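Side-chain contacts in surface protein VspA (Borrelia turicatae, PDB 1YJG), which probably helps the spirochaete evade host immunity as one of a set of antigenically distinct, alternately expressed outer-membrane lipoproteins, this chain being the core of one such protein: residues Gly53-Ser56 with Val57-Val61; Gly73-Asp76 with Asp77-Gly80; Ala88-Ser91 with Phe92-Ala96; Ala146-Ala149 with Val150-Ala153. One frame throughout, in Å; residues are numbered along the deposited sequence.

Contact 1: Gly53-Ser56 with Val57-Val61; sequences GAYS and VISAV
With its CG anti to the backbone N (chi1 -176°), Y55 sends its ring along the helix flank where S59, one turn on, carries a hydroxyl set beside its own backbone N (chi1 -72°). The two torsions bring S59 OG to 3.5 Å from Y55 CE2, an oblique approach to the ring. The same hydroxyl oxygen, S59 OG, lies 3.0 Å from Y55 O. S59 N bonds to Y55 O, also at 3.0 Å, but with a bent N-H...O angle of 132°, and it has a second, weak bond to S56 O. These residues belong to helix 48-69, one of the long helices of the bundle, and the i to i+4 pattern runs on regularly around them: V57 N to G53 O, I58 N to A54 O and A60 N to S56 O. Branched side chains rest on the same carbonyls. V57 CG2, placed beside its own backbone N, comes to 3.4 Å from G53 O, and I58 CG1 lies 3.4 Å from A54 O. Outward, the faces of the helix are shared: Y55 and S59 pack on L93 of helix 76-98, whereas V57 and I58 meet I24 of helix 2-28. The hydroxyl of S56 turns to the dimer partner, hydrogen-bonding through OG to E26 O of the second subunit.

Contact 2: Gly73-Asp76 with Asp77-Gly80; sequences GISD and DLKG
A single water ties I74 and D76 to K79 across the start of helix 76-98. It donates to D76 OD1 at 2.6 Å and to I74 O at 2.8 Å, and accepts a weak bond from K79 NZ at 3.1 Å. Carboxylate and ammonium do not touch directly, D76 OD1 and K79 NZ standing 5.1 Å apart, and the water mediates between them.

S75 is the N-cap of this helix: its OG accepts from L78 N at 3.2 Å, with an N-H...O angle of 160°. A chi1 of 75° sets the hydroxyl between the backbone N and the carbonyl carbon, facing the L78 amide; L78 CB then sits 3.4 Å from S75 OG. The carbonyl of the same serine adds a second grip on the first turn, S75 O taking the amide proton of K79 in a bond of 2.9 Å from K79 N, nearly straight at 163°. One residue further on, G80 N bonds to D76 O and continues the helical pattern.

D77, on the exposed side, pairs with K81 through its OD2 in a salt bridge. The apolar side faces the bundle, where both I74 and L78 touch F10 of helix 2-28, and L78 reaches L142 of helix 129-155. Just before the cap, I74 turns its CB toward the helix, and its side chain crosses that of L78 at about a right angle. Its CG2 lies against the backbone N of K79 and meets L78 CB at 3.8 Å.

Contact 3: Ala88-Ser91 with Phe92-Ala96; sequences ASTS and FLTKA
Hydrogen bonds between T94 and T90 lead the polar part of this turn of helix 76-98. T90 O accepts twice: from T94 N at 3.0 Å, with an N-H...O angle of 163°, and from T94 OG1 at 3.2 Å. The hydroxyl, set beside its own backbone N (chi1 -68°), comes from above the carbonyl plane, while the amide is tilted only 16° from it. F92 N to A88 O, L93 N to S89 O and K95 N to S91 O complete the i to i+4 ladder.

Van der Waals contacts of side-chain carbons with the carbonyls form a second group. L93 CG rests 3.2 Å from S89 O, and F92 CB lies against the same oxygen, S89 O, at 3.6 Å.

S89, T90 and K95 also have polar partners on other helices. S89 OG and T90 OG1 both bond to D62 OD1 of helix 48-69, and K95, its chain folded by successive bends, makes a salt bridge from NZ to E131 of helix 129-155. Here the helix touches helix 48-69 through F92 on I58 and S89 on L65, and helix 129-155 through A88 on L135.

Contact 4: Ala146-Ala149 with Val150-Ala153; sequences AEAA and VTAA
V150 sets its branched side chain back over the preceding turn. Its CG2, beside the backbone N, lies 3.4 Å from A146 O, and its CB is equally close to E147 O, at 3.4 Å. V150 N bonds to A146 O at 3.3 Å, which means that the A146 carbonyl accepts the V150 amide and is also touched by V150 CG2. Inward of this point, V150 packs on A11 and A146 on F10 and V14, all of helix 2-28.

A149 takes part through its carbonyl. A149 O accepts from A153 N at 3.1 Å, and the methyl carbon A153 CB lies 3.6 Å from the same A149 O. The four bonds of this i to i+4 ladder belong to helix 129-155, the last long helix of the bundle, in an alanine-rich run near its end.

A148 offers a carbonyl that is gripped twice. With chi1 of 67°, T151 OG1 stands between its own backbone N and carbonyl carbon, from where it gives its proton to A148 O at 2.7 Å. A152 N bonds to A148 O too, at 3.0 Å, and the two donors reach the oxygen from the same face of its plane. T151 CG2 meanwhile lies 3.2 Å from E147 O, which accepts from T151 N. The carboxylate of E147 points elsewhere: its OE2 makes a salt bridge to K12 NZ of the second subunit.

Overall arrangement
All four contacts are local; three lie within helices of the bundle, and contact 2 spans the loop and the start of helix 76-98. Contacts 1 and 3 lie on the consecutive helices 48-69 and 76-98, their centres 10 Å apart, and touch directly, with I58 CG2 also reaching to 3.9 Å from S89 O. Contact 2 opens the same helix that holds contact 3, with centres 23 Å apart. Contacts 2 and 4 lie on the same side of the chain's centre, their centres 14 Å and nearest atoms about 5 Å apart, without touching; contact 4 stands on the opposite side of that centre from contact 3. Contacts 1 and 4 both reach the second subunit.

Contact 1: Gly53-Ser56 with Val57-Val61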
ATOM      1  N   GLY A  53      -2.603  -6.288   9.556  1.00 13.02           N
ATOM      2  CA  GLY A  53      -2.177  -5.178   8.718  1.00 13.93           C
ATOM      3  C   GLY A  53      -2.812  -5.251   7.339  1.00 12.14           C
ATOM      4  O   GLY A  53      -3.320  -4.256   6.824  1.00 11.55           O
ATOM      5  N   ALA A  54      -2.774  -6.440   6.750  1.00 11.26           N
ATOM      6  CA  ALA A  54      -3.359  -6.702   5.436  1.00 10.43           C
ATOM      7  C   ALA A  54      -4.852  -6.438   5.514  1.00 12.70           C
ATOM      8  O   ALA A  54      -5.429  -5.813   4.632  1.00 15.65           O
ATOM      9  CB  ALA A  54      -3.118  -8.138   5.030  1.00  5.94           C
ATOM     10  N   TYR A  55      -5.469  -6.908   6.592  1.00 12.34           N
ATOM     11  CA  TYR A  55      -6.890  -6.714   6.812  1.00 10.70           C
ATOM     12  C   TYR A  55      -7.221  -5.212   6.826  1.00 10.87           C
ATOM     13  O   TYR A  55      -8.227  -4.809   6.264  1.00  9.15           O
ATOM     14  CB  TYR A  55      -7.317  -7.363   8.134  1.00  9.33           C
ATOM     15  CG  TYR A  55      -8.795  -7.284   8.387  1.00 10.08           C
ATOM     16  CD1 TYR A  55      -9.635  -8.322   8.022  1.00 12.15           C
ATOM     17  CD2 TYR A  55      -9.361  -6.156   8.969  1.00 13.50           C
ATOM     18  CE1 TYR A  55     -10.994  -8.244   8.234  1.00 14.42           C
ATOM     19  CE2 TYR A  55     -10.727  -6.073   9.193  1.00 14.10           C
ATOM     20  CZ  TYR A  55     -11.535  -7.117   8.818  1.00 10.83           C
ATOM     21  OH  TYR A  55     -12.887  -7.043   9.029  1.00 14.22           O
ATOM     22  N   SER A  56      -6.373  -4.405   7.473  1.00 12.28           N
ATOM     23  CA  SER A  56      -6.576  -2.949   7.577  1.00 13.79           C
ATOM     24  C   SER A  56      -6.416  -2.242   6.222  1.00 10.84           C
ATOM     25  O   SER A  56      -7.130  -1.284   5.926  1.00 12.09           O
ATOM     26  CB  SER A  56      -5.627  -2.344   8.622  1.00 13.17           C
ATOM     27  OG  SER A  56      -5.906  -0.971   8.836  1.00  9.94           O
ATOM     28  N   VAL A  57      -5.474  -2.717   5.412  1.00 10.52           N
ATOM     29  CA  VAL A  57      -5.241  -2.156   4.092  1.00 12.29           C
ATOM     30  C   VAL A  57      -6.463  -2.472   3.217  1.00 11.32           C
ATOM     31  O   VAL A  57      -6.925  -1.615   2.500  1.00  9.76           O
ATOM     32  CB  VAL A  57      -3.949  -2.719   3.444  1.00 12.51           C
ATOM     33  CG1 VAL A  57      -3.877  -2.363   1.967  1.00 11.64           C
ATOM     34  CG2 VAL A  57      -2.716  -2.190   4.169  1.00 14.68           C
ATOM     35  N   ILE A  58      -6.987  -3.695   3.289  1.00 14.36           N
ATOM     36  CA  ILE A  58      -8.154  -4.061   2.477  1.00 15.93           C
ATOM     37  C   ILE A  58      -9.406  -3.342   2.972  1.00 15.17           C
ATOM     38  O   ILE A  58     -10.319  -3.131   2.191  1.00 12.60           O
ATOM     39  CB  ILE A  58      -8.347  -5.602   2.375  1.00 15.09           C
ATOM     40  CG1 ILE A  58      -7.125  -6.246   1.723  1.00 14.10           C
ATOM     41  CG2 ILE A  58      -9.578  -5.950   1.539  1.00 14.98           C
ATOM     42  CD1 ILE A  58      -6.715  -5.640   0.399  1.00 18.54           C
ATOM     43  N   SER A  59      -9.429  -2.945   4.249  1.00 16.28           N
ATOM     44  CA  SER A  59     -10.570  -2.221   4.816  1.00 15.83           C
ATOM     45  C   SER A  59     -10.541  -0.822   4.232  1.00 10.49           C
ATOM     46  O   SER A  59     -11.585  -0.257   3.935  1.00  7.18           O
ATOM     47  CB  SER A  59     -10.518  -2.139   6.345  1.00 17.06           C
ATOM     48  OG  SER A  59     -10.805  -3.400   6.917  1.00 25.39           O
ATOM     49  N   ALA A  60      -9.338  -0.269   4.069  1.00 11.91           N
ATOM     50  CA  ALA A  60      -9.165   1.073   3.499  1.00 10.77           C
ATOM     51  C   ALA A  60      -9.609   1.019   2.047  1.00 10.57           C
ATOM     52  O   ALA A  60     -10.245   1.944   1.560  1.00 12.05           O
ATOM     53  CB  ALA A  60      -7.716   1.533   3.596  1.00  8.58           C
ATOM     54  N   VAL A  61      -9.267  -0.076   1.368  1.00  8.20           N
ATOM     55  CA  VAL A  61      -9.642  -0.281  -0.025  1.00 10.50           C
ATOM     56  C   VAL A  61     -11.163  -0.290  -0.167  1.00 10.79           C
ATOM     57  O   VAL A  61     -11.717   0.369  -1.047  1.00 14.44           O
ATOM     58  CB  VAL A  61      -9.105  -1.627  -0.544  1.00  7.90           C
ATOM     59  CG1 VAL A  61      -9.838  -2.049  -1.812  1.00  9.58           C
ATOM     60  CG2 VAL A  61      -7.636  -1.539  -0.793  1.00  6.98           C
TER

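Contact 2: Gly73-Asp76 with Asp77-Gly80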
ATOM      1  N   GLY A  73     -22.149  11.247 -12.140  1.00 26.63           N
ATOM      2  CA  GLY A  73     -21.728  11.344 -13.529  1.00 24.38           C
ATOM      3  C   GLY A  73     -20.983  10.128 -14.054  1.00 24.25           C
ATOM      4  O   GLY A  73     -20.595  10.105 -15.220  1.00 23.88           O
ATOM      5  N   ILE A  74     -20.784   9.124 -13.199  1.00 23.23           N
ATOM      6  CA  ILE A  74     -20.081   7.884 -13.569  1.00 20.84           C
ATOM      7  C   ILE A  74     -21.016   7.017 -14.400  1.00 17.48           C
ATOM      8  O   ILE A  74     -22.199   6.905 -14.088  1.00 13.14           O
ATOM      9  CB  ILE A  74     -19.628   7.122 -12.281  1.00 25.83           C
ATOM     10  CG1 ILE A  74     -18.582   7.931 -11.510  1.00 28.61           C
ATOM     11  CG2 ILE A  74     -19.083   5.731 -12.598  1.00 30.78           C
ATOM     12  CD1 ILE A  74     -17.329   8.270 -12.282  1.00 29.92           C
ATOM     13  N   SER A  75     -20.483   6.386 -15.448  1.00 17.57           N
ATOM     14  CA  SER A  75     -21.288   5.537 -16.317  1.00 14.57           C
ATOM     15  C   SER A  75     -21.679   4.269 -15.566  1.00 15.05           C
ATOM     16  O   SER A  75     -20.968   3.834 -14.664  1.00 16.10           O
ATOM     17  CB  SER A  75     -20.524   5.196 -17.605  1.00 14.52           C
ATOM     18  OG  SER A  75     -19.508   4.225 -17.369  1.00 17.61           O
ATOM     19  N   ASP A  76     -22.826   3.697 -15.923  1.00 14.08           N
ATOM     20  CA  ASP A  76     -23.314   2.478 -15.288  1.00 14.80           C
ATOM     21  C   ASP A  76     -22.309   1.338 -15.434  1.00 16.13           C
ATOM     22  O   ASP A  76     -22.147   0.537 -14.524  1.00 15.17           O
ATOM     23  CB  ASP A  76     -24.667   2.068 -15.873  1.00 11.71           C
ATOM     24  CG  ASP A  76     -25.800   2.961 -15.416  1.00 14.49           C
ATOM     25  OD1 ASP A  76     -25.557   3.837 -14.551  1.00 19.08           O
ATOM     26  OD2 ASP A  76     -26.974   2.869 -15.876  1.00 14.45           O
ATOM     27  N   ASP A  77     -21.645   1.262 -16.583  1.00 19.98           N
ATOM     28  CA  ASP A  77     -20.655   0.219 -16.829  1.00 21.31           C
ATOM     29  C   ASP A  77     -19.478   0.342 -15.844  1.00 20.16           C
ATOM     30  O   ASP A  77     -19.029  -0.649 -15.265  1.00 15.03           O
ATOM     31  CB  ASP A  77     -20.153   0.291 -18.270  1.00 23.83           C
ATOM     32  CG  ASP A  77     -19.159  -0.798 -18.582  1.00 24.71           C
ATOM     33  OD1 ASP A  77     -19.586  -1.868 -19.069  1.00 29.01           O
ATOM     34  OD2 ASP A  77     -17.936  -0.670 -18.357  1.00 23.35           O
ATOM     35  N   LEU A  78     -18.981   1.564 -15.671  1.00 19.72           N
ATOM     36  CA  LEU A  78     -17.875   1.824 -14.752  1.00 20.91           C
ATOM     37  C   LEU A  78     -18.336   1.557 -13.319  1.00 20.56           C
ATOM     38  O   LEU A  78     -17.608   0.957 -12.527  1.00 19.97           O
ATOM     39  CB  LEU A  78     -17.366   3.265 -14.865  1.00 22.83           C
ATOM     40  CG  LEU A  78     -16.141   3.549 -15.735  1.00 22.99           C
ATOM     41  CD1 LEU A  78     -15.725   4.997 -15.552  1.00 20.11           C
ATOM     42  CD2 LEU A  78     -14.981   2.602 -15.395  1.00 25.21           C
ATOM     43  N   LYS A  79     -19.549   1.997 -12.993  1.00 18.62           N
ATOM     44  CA  LYS A  79     -20.104   1.795 -11.661  1.00 15.13           C
ATOM     45  C   LYS A  79     -20.158   0.305 -11.328  1.00 13.56           C
ATOM     46  O   LYS A  79     -19.904  -0.067 -10.197  1.00  9.56           O
ATOM     47  CB  LYS A  79     -21.498   2.412 -11.535  1.00 14.41           C
ATOM     48  CG  LYS A  79     -21.962   2.574 -10.085  1.00 17.22           C
ATOM     49  CD  LYS A  79     -23.297   3.335  -9.987  1.00 19.80           C
ATOM     50  CE  LYS A  79     -23.105   4.833  -9.778  1.00 19.56           C
ATOM     51  NZ  LYS A  79     -24.369   5.617  -9.958  1.00 20.68           N
ATOM     52  N   GLY A  80     -20.474  -0.534 -12.321  1.00 15.42           N
ATOM     53  CA  GLY A  80     -20.565  -1.980 -12.140  1.00 13.33           C
ATOM     54  C   GLY A  80     -19.221  -2.650 -11.923  1.00 15.40           C
ATOM     55  O   GLY A  80     -19.099  -3.625 -11.165  1.00 13.39           O
TER
HETATM   56  O   HOH W   1     -23.779   4.879 -12.886  1.00 36.63           O

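Contact 3: Ala88-Ser91 with Phe92-Ala96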
ATOM      1  N   ALA A  88     -15.457  -8.057  -4.000  1.00 13.12           N
ATOM      2  CA  ALA A  88     -14.273  -8.845  -3.679  1.00 14.22           C
ATOM      3  C   ALA A  88     -13.618  -8.433  -2.357  1.00 14.48           C
ATOM      4  O   ALA A  88     -13.283  -9.292  -1.547  1.00 12.89           O
ATOM      5  CB  ALA A  88     -13.264  -8.808  -4.832  1.00 13.63           C
ATOM      6  N   SER A  89     -13.443  -7.133  -2.137  1.00 12.58           N
ATOM      7  CA  SER A  89     -12.834  -6.642  -0.900  1.00 12.31           C
ATOM      8  C   SER A  89     -13.741  -6.949   0.306  1.00 14.46           C
ATOM      9  O   SER A  89     -13.257  -7.250   1.393  1.00 14.49           O
ATOM     10  CB  SER A  89     -12.525  -5.140  -0.985  1.00 14.16           C
ATOM     11  OG  SER A  89     -13.692  -4.362  -1.167  1.00  7.95           O
ATOM     12  N   THR A  90     -15.053  -6.872   0.106  1.00 14.78           N
ATOM     13  CA  THR A  90     -16.018  -7.163   1.162  1.00 15.09           C
ATOM     14  C   THR A  90     -15.893  -8.651   1.503  1.00 15.10           C
ATOM     15  O   THR A  90     -15.888  -9.025   2.663  1.00 16.99           O
ATOM     16  CB  THR A  90     -17.456  -6.798   0.697  1.00 15.01           C
ATOM     17  OG1 THR A  90     -17.657  -5.385   0.831  1.00 12.66           O
ATOM     18  CG2 THR A  90     -18.516  -7.383   1.600  1.00 15.23           C
ATOM     19  N   SER A  91     -15.764  -9.482   0.472  1.00 16.18           N
ATOM     20  CA  SER A  91     -15.624 -10.937   0.611  1.00 14.06           C
ATOM     21  C   SER A  91     -14.378 -11.305   1.399  1.00 12.59           C
ATOM     22  O   SER A  91     -14.408 -12.177   2.270  1.00 10.90           O
ATOM     23  CB  SER A  91     -15.556 -11.599  -0.765  1.00 15.09           C
ATOM     24  OG  SER A  91     -16.851 -11.951  -1.201  1.00 19.94           O
ATOM     25  N   PHE A  92     -13.270 -10.652   1.073  1.00 13.43           N
ATOM     26  CA  PHE A  92     -12.014 -10.901   1.765  1.00 12.67           C
ATOM     27  C   PHE A  92     -12.168 -10.616   3.258  1.00 12.23           C
ATOM     28  O   PHE A  92     -11.766 -11.418   4.095  1.00 12.64           O
ATOM     29  CB  PHE A  92     -10.888 -10.014   1.211  1.00 14.66           C
ATOM     30  CG  PHE A  92      -9.611 -10.140   1.982  1.00 11.59           C
ATOM     31  CD1 PHE A  92      -8.704 -11.147   1.675  1.00 14.56           C
ATOM     32  CD2 PHE A  92      -9.348  -9.304   3.056  1.00 14.14           C
ATOM     33  CE1 PHE A  92      -7.538 -11.292   2.396  1.00 15.92           C
ATOM     34  CE2 PHE A  92      -8.181  -9.449   3.791  1.00 16.51           C
ATOM     35  CZ  PHE A  92      -7.276 -10.436   3.462  1.00 15.58           C
ATOM     36  N   LEU A  93     -12.749  -9.468   3.585  1.00 11.14           N
ATOM     37  CA  LEU A  93     -12.945  -9.066   4.984  1.00 13.28           C
ATOM     38  C   LEU A  93     -13.871 -10.012   5.757  1.00 13.50           C
ATOM     39  O   LEU A  93     -13.571 -10.386   6.882  1.00 13.52           O
ATOM     40  CB  LEU A  93     -13.480  -7.630   5.065  1.00 11.51           C
ATOM     41  CG  LEU A  93     -12.612  -6.540   4.437  1.00 11.76           C
ATOM     42  CD1 LEU A  93     -13.367  -5.204   4.437  1.00 15.24           C
ATOM     43  CD2 LEU A  93     -11.284  -6.406   5.159  1.00 10.08           C
ATOM     44  N   THR A  94     -14.984 -10.402   5.143  1.00 13.48           N
ATOM     45  CA  THR A  94     -15.948 -11.304   5.762  1.00 14.89           C
ATOM     46  C   THR A  94     -15.311 -12.684   6.003  1.00 15.84           C
ATOM     47  O   THR A  94     -15.485 -13.288   7.066  1.00 13.57           O
ATOM     48  CB  THR A  94     -17.198 -11.445   4.848  1.00 16.67           C
ATOM     49  OG1 THR A  94     -17.916 -10.214   4.804  1.00 17.51           O
ATOM     50  CG2 THR A  94     -18.218 -12.417   5.422  1.00 19.08           C
ATOM     51  N   LYS A  95     -14.573 -13.169   5.011  1.00 14.59           N
ATOM     52  CA  LYS A  95     -13.913 -14.463   5.103  1.00 15.30           C
ATOM     53  C   LYS A  95     -12.853 -14.466   6.210  1.00 13.66           C
ATOM     54  O   LYS A  95     -12.775 -15.400   7.008  1.00 14.28           O
ATOM     55  CB  LYS A  95     -13.306 -14.847   3.738  1.00 14.52           C
ATOM     56  CG  LYS A  95     -12.426 -16.100   3.740  1.00 17.89           C
ATOM     57  CD  LYS A  95     -13.099 -17.334   4.372  1.00 20.29           C
ATOM     58  CE  LYS A  95     -14.255 -17.877   3.534  1.00 23.21           C
ATOM     59  NZ  LYS A  95     -13.794 -18.630   2.338  1.00 24.00           N
ATOM     60  N   ALA A  96     -12.050 -13.414   6.267  1.00 13.71           N
ATOM     61  CA  ALA A  96     -11.001 -13.319   7.277  1.00 15.77           C
ATOM     62  C   ALA A  96     -11.606 -13.316   8.687  1.00 17.07           C
ATOM     63  O   ALA A  96     -11.146 -14.041   9.581  1.00 15.89           O
ATOM     64  CB  ALA A  96     -10.160 -12.089   7.042  1.00 13.51           C
TER

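Contact 4: Ala146-Ala149 with Val150-Ala153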
ATOM      1  N   ALA A 146     -10.314   2.658 -16.351  1.00 12.37           N
ATOM      2  CA  ALA A 146     -10.088   4.008 -15.884  1.00 10.07           C
ATOM      3  C   ALA A 146      -8.979   4.686 -16.685  1.00 10.68           C
ATOM      4  O   ALA A 146      -9.062   5.868 -16.979  1.00 10.42           O
ATOM      5  CB  ALA A 146      -9.732   4.001 -14.420  1.00 11.44           C
ATOM      6  N   GLU A 147      -7.935   3.937 -17.026  1.00 11.52           N
ATOM      7  CA  GLU A 147      -6.822   4.498 -17.785  1.00 13.26           C
ATOM      8  C   GLU A 147      -7.255   4.756 -19.226  1.00 14.07           C
ATOM      9  O   GLU A 147      -6.880   5.776 -19.803  1.00 13.81           O
ATOM     10  CB  GLU A 147      -5.556   3.644 -17.647  1.00 15.14           C
ATOM     11  CG  GLU A 147      -4.769   4.044 -16.398  1.00 15.97           C
ATOM     12  CD  GLU A 147      -3.659   3.082 -15.999  1.00 16.51           C
ATOM     13  OE1 GLU A 147      -3.428   2.079 -16.693  1.00 19.99           O
ATOM     14  OE2 GLU A 147      -3.008   3.342 -14.967  1.00 17.36           O
ATOM     15  N   ALA A 148      -8.084   3.876 -19.783  1.00 13.66           N
ATOM     16  CA  ALA A 148      -8.571   4.061 -21.152  1.00 16.60           C
ATOM     17  C   ALA A 148      -9.406   5.350 -21.231  1.00 13.87           C
ATOM     18  O   ALA A 148      -9.355   6.047 -22.240  1.00 14.65           O
ATOM     19  CB  ALA A 148      -9.378   2.848 -21.640  1.00 14.09           C
ATOM     20  N   ALA A 149     -10.159   5.676 -20.174  1.00 15.76           N
ATOM     21  CA  ALA A 149     -10.977   6.906 -20.160  1.00 11.88           C
ATOM     22  C   ALA A 149     -10.083   8.143 -20.134  1.00  9.76           C
ATOM     23  O   ALA A 149     -10.439   9.196 -20.671  1.00 11.65           O
ATOM     24  CB  ALA A 149     -11.927   6.920 -18.986  1.00 16.06           C
ATOM     25  N   VAL A 150      -8.944   8.039 -19.461  1.00 12.05           N
ATOM     26  CA  VAL A 150      -8.001   9.148 -19.403  1.00 13.94           C
ATOM     27  C   VAL A 150      -7.452   9.359 -20.828  1.00 13.42           C
ATOM     28  O   VAL A 150      -7.435  10.476 -21.329  1.00 14.51           O
ATOM     29  CB  VAL A 150      -6.827   8.881 -18.402  1.00 16.59           C
ATOM     30  CG1 VAL A 150      -5.735   9.951 -18.530  1.00 16.65           C
ATOM     31  CG2 VAL A 150      -7.338   8.837 -16.969  1.00 15.22           C
ATOM     32  N   THR A 151      -7.056   8.277 -21.495  1.00 12.36           N
ATOM     33  CA  THR A 151      -6.511   8.392 -22.841  1.00 14.89           C
ATOM     34  C   THR A 151      -7.533   8.956 -23.821  1.00 13.61           C
ATOM     35  O   THR A 151      -7.166   9.748 -24.671  1.00 13.52           O
ATOM     36  CB  THR A 151      -5.930   7.047 -23.368  1.00 14.10           C
ATOM     37  OG1 THR A 151      -6.983   6.093 -23.565  1.00 21.88           O
ATOM     38  CG2 THR A 151      -5.025   6.407 -22.351  1.00  8.22           C
ATOM     39  N   ALA A 152      -8.806   8.577 -23.686  1.00 13.54           N
ATOM     40  CA  ALA A 152      -9.858   9.068 -24.585  1.00 12.20           C
ATOM     41  C   ALA A 152     -10.122  10.561 -24.383  1.00 16.01           C
ATOM     42  O   ALA A 152     -10.439  11.272 -25.336  1.00 15.19           O
ATOM     43  CB  ALA A 152     -11.150   8.274 -24.402  1.00 13.44           C
ATOM     44  N   ALA A 153     -10.010  11.033 -23.145  1.00 16.85           N
ATOM     45  CA  ALA A 153     -10.230  12.453 -22.861  1.00 16.68           C
ATOM     46  C   ALA A 153      -9.028  13.244 -23.402  1.00 17.06           C
ATOM     47  O   ALA A 153      -9.185  14.342 -23.924  1.00 14.46           O
ATOM     48  CB  ALA A 153     -10.435  12.689 -21.379  1.00 14.52           C
TER